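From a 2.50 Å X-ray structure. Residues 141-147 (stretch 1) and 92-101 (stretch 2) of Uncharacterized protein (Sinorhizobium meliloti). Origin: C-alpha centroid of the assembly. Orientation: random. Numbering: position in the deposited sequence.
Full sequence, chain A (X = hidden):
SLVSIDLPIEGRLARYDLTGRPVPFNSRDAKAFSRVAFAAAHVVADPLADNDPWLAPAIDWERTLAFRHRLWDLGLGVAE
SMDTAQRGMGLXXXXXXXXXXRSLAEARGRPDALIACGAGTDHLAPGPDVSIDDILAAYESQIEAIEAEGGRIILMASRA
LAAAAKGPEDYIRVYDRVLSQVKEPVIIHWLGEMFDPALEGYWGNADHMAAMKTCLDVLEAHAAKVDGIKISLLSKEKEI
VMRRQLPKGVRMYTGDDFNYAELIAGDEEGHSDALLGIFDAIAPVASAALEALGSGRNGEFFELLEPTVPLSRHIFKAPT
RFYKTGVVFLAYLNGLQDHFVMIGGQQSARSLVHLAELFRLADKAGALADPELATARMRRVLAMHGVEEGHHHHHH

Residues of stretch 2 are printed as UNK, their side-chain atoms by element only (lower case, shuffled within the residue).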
# COMPACT_ATOMS: atom_id res chain seq x y z
N SER A 141 7.64 -20.22 8.34
CA SER A 141 6.93 -20.00 9.59
C SER A 141 5.72 -19.09 9.35
O SER A 141 4.59 -19.43 9.72
CB SER A 141 7.87 -19.40 10.64
OG SER A 141 7.24 -19.24 11.89
N GLN A 142 5.96 -17.94 8.71
CA GLN A 142 4.90 -16.98 8.43
C GLN A 142 3.94 -17.49 7.37
O GLN A 142 2.72 -17.33 7.51
CB GLN A 142 5.46 -15.62 7.99
CG GLN A 142 6.44 -14.97 8.96
CD GLN A 142 6.51 -13.46 8.77
OE1 GLN A 142 5.85 -12.90 7.89
NE2 GLN A 142 7.31 -12.81 9.60
N ILE A 143 4.48 -18.08 6.30
CA ILE A 143 3.66 -18.68 5.24
C ILE A 143 2.69 -19.73 5.80
O ILE A 143 1.51 -19.72 5.45
CB ILE A 143 4.53 -19.28 4.10
CG1 ILE A 143 5.06 -18.15 3.22
CG2 ILE A 143 3.76 -20.31 3.26
CD1 ILE A 143 6.30 -18.52 2.43
N GLU A 144 3.18 -20.61 6.66
CA GLU A 144 2.34 -21.65 7.24
C GLU A 144 1.28 -21.05 8.15
O GLU A 144 0.11 -21.45 8.11
CB GLU A 144 3.17 -22.70 7.97
CG GLU A 144 3.84 -23.71 7.04
CD GLU A 144 4.92 -24.56 7.71
OE1 GLU A 144 5.31 -24.25 8.86
OE2 GLU A 144 5.38 -25.54 7.07
N ALA A 145 1.68 -20.06 8.95
CA ALA A 145 0.74 -19.33 9.80
C ALA A 145 -0.42 -18.76 8.97
O ALA A 145 -1.58 -18.94 9.34
CB ALA A 145 1.45 -18.23 10.56
N ILE A 146 -0.10 -18.11 7.85
CA ILE A 146 -1.12 -17.49 6.99
C ILE A 146 -2.03 -18.52 6.31
O ILE A 146 -3.26 -18.44 6.40
CB ILE A 146 -0.50 -16.51 5.97
CG1 ILE A 146 0.02 -15.26 6.68
CG2 ILE A 146 -1.54 -16.08 4.95
CD1 ILE A 146 1.23 -14.63 6.04
N GLU A 147 -1.41 -19.50 5.66
CA GLU A 147 -2.15 -20.57 5.01
C GLU A 147 -3.08 -21.30 5.98
O GLU A 147 -4.17 -21.70 5.59
CB GLU A 147 -1.19 -21.55 4.34
CG GLU A 147 -0.59 -20.98 3.06
CD GLU A 147 0.43 -21.89 2.41
OE1 GLU A 147 0.96 -22.81 3.07
OE2 GLU A 147 0.72 -21.66 1.21
N UNK A 92 4.89 -5.03 14.27
CA UNK A 92 5.65 -6.28 14.38
C UNK A 92 4.90 -7.45 13.77
O UNK A 92 3.71 -7.35 13.40
N UNK A 93 5.59 -8.58 13.66
CA UNK A 93 4.98 -9.81 13.17
C UNK A 93 3.79 -10.25 14.01
O UNK A 93 2.75 -10.57 13.46
c UNK A 93 5.79 -13.44 13.48
c UNK A 93 2.90 -12.83 9.97
c UNK A 93 4.30 -14.15 11.97
c UNK A 93 2.74 -14.21 10.18
c UNK A 93 3.44 -14.90 11.18
c UNK A 93 6.03 -10.90 13.02
n UNK A 93 5.10 -14.51 12.99
c UNK A 93 4.50 -12.71 11.76
c UNK A 93 3.78 -12.07 10.75
c UNK A 93 5.48 -12.28 12.79
N UNK A 94 3.92 -10.26 15.36
CA UNK A 94 2.75 -10.70 16.16
C UNK A 94 1.45 -9.95 15.85
O UNK A 94 0.39 -10.57 15.68
c UNK A 94 5.10 -10.02 16.22
c UNK A 94 3.21 -10.43 17.60
c UNK A 94 4.69 -10.62 17.54
N UNK A 95 1.54 -8.63 15.77
CA UNK A 95 0.40 -7.79 15.44
C UNK A 95 -0.03 -7.96 13.98
O UNK A 95 -1.21 -7.87 13.67
o UNK A 95 3.36 -6.36 16.94
c UNK A 95 0.98 -6.01 17.17
c UNK A 95 2.35 -6.43 17.69
o UNK A 95 2.41 -6.82 18.87
c UNK A 95 0.75 -6.33 15.70
N UNK A 96 0.94 -8.20 13.09
CA UNK A 96 0.67 -8.46 11.68
C UNK A 96 -0.09 -9.78 11.48
O UNK A 96 -1.05 -9.83 10.72
c UNK A 96 1.97 -8.44 10.87
N UNK A 97 0.37 -10.82 12.16
CA UNK A 97 -0.29 -12.13 12.18
C UNK A 97 -1.73 -11.99 12.71
O UNK A 97 -2.67 -12.55 12.14
c UNK A 97 0.05 -14.53 13.03
c UNK A 97 0.59 -15.31 14.21
c UNK A 97 0.53 -13.09 13.05
n UNK A 97 0.16 -16.71 14.15
n UNK A 97 2.29 -17.60 14.24
c UNK A 97 0.97 -17.76 14.15
n UNK A 97 0.46 -18.98 14.07
N UNK A 98 -1.91 -11.22 13.77
CA UNK A 98 -3.25 -11.04 14.33
C UNK A 98 -4.15 -10.28 13.36
O UNK A 98 -5.31 -10.63 13.20
c UNK A 98 -4.49 -10.12 16.40
c UNK A 98 -5.21 -11.38 16.87
o UNK A 98 -4.87 -12.51 16.43
o UNK A 98 -6.16 -11.23 17.68
c UNK A 98 -3.17 -10.37 15.70
N UNK A 99 -3.60 -9.29 12.67
CA UNK A 99 -4.39 -8.50 11.73
C UNK A 99 -4.81 -9.38 10.55
O UNK A 99 -5.96 -9.35 10.11
c UNK A 99 -4.19 -6.35 10.23
c UNK A 99 -3.27 -5.14 10.11
c UNK A 99 -3.60 -7.29 11.26
c UNK A 99 -5.61 -5.92 10.57
N UNK A 100 -3.87 -10.18 10.08
CA UNK A 100 -4.15 -11.16 9.05
C UNK A 100 -5.26 -12.12 9.48
O UNK A 100 -6.22 -12.32 8.74
c UNK A 100 -3.19 -13.12 7.78
c UNK A 100 -1.94 -10.90 7.86
c UNK A 100 -2.85 -11.89 8.62
c UNK A 100 -0.58 -11.44 7.47
N UNK A 101 -5.15 -12.68 10.68
CA UNK A 101 -6.17 -13.58 11.24
C UNK A 101 -7.58 -12.95 11.31
O UNK A 101 -8.54 -13.53 10.82
n UNK A 101 -9.46 -14.86 16.78
c UNK A 101 -5.72 -14.08 12.61
n UNK A 101 -7.81 -13.30 16.48
c UNK A 101 -8.31 -14.50 16.23
n UNK A 101 -7.67 -15.37 15.45
c UNK A 101 -6.40 -15.13 14.76
c UNK A 101 -6.64 -15.09 13.26
O HOH W 1 -2.15 -19.64 11.94

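Position 92 has no side-chain atoms at all, and nothing of stretch 1 lies close to it; it is Gly 92. It occupies the N-cap position, right before the helix, and its O accepts the first backbone hydrogen bond of the stretch, from N of position 96 at 2.9 Å.

At position 93 one carbon leads into fused five- and six-membered rings that hold eight carbons and one nitrogen, an indole, so the residue is Trp 93. Its CA-to-CB bond points toward stretch 1, and with chi1 at 168° (t) the ring reaches three residues there. Gln 142 lies over one face: its CG stands 3.8 Å from the centroid of the six-membered ring of Trp 93, 14° off the normal, a CH-pi contact, and its NE2 is 3.5 Å from CD2 of Trp 93. Ala 145 sits at the ring edge, its CB 3.9 Å from CZ2 of Trp 93.

Position 94 carries three carbons that close a ring onto the backbone nitrogen, which identifies Pro 94. Lacking an amide hydrogen, it is well placed in the first turn of a helix, where its N need not donate; it does not touch stretch 1.

Position 95 has three carbons, the third bearing two oxygens. This is Glu 95, whose side chain is out of reach of stretch 1. OE1 of Glu 95 stands 2.8 Å from where an ideal CB on Gly 92 would be, close enough to clash with it in this conformation.

A single carbon at position 96 gives Ala 96, buried but out of reach of the partner helix.

At position 97 three carbons are followed by a nitrogen and a carbon carrying two more nitrogens, the guanidinium of Arg 97. The extended chain (chi1 to chi3 all t) brings its end nearer to stretch 1, where CB of Ala 145 lies over one face of the guanidinium, 3.7 Å from CZ of Arg 97. A water accepts a weak hydrogen bond from NH2 of Arg 97 (3.4 Å to the water O) and donates to O of Ala 145 (2.8 Å from the same water O).

Position 98 again has three carbons, the third with two oxygens: Glu 98, remote from stretch 1. Position 99 has four carbons forked at the second, hence Leu 99, buried and equally remote.

Four carbons forked at the first, one arm two carbons long, make position 100 Ile 100. It points toward stretch 1, and its CD1 packs 3.9 Å from CD1 of Ile 146.

Position 101 repeats the guanidinium pattern and is Arg 101. Its end leads away from stretch 1, and NH1 of Arg 101 forms a salt bridge with OE2 of Glu 98 at 2.9 Å.

The helices run roughly parallel, 25° apart, with axes 10.5 Å apart at closest approach. Trp 93, Arg 97 and Ile 100 supply the contacts from successive turns, burying 307 Å² in all. No direct hydrogen bond crosses; packing and one water join the helices.

Stretch 2 92-101: GWPEARELIR
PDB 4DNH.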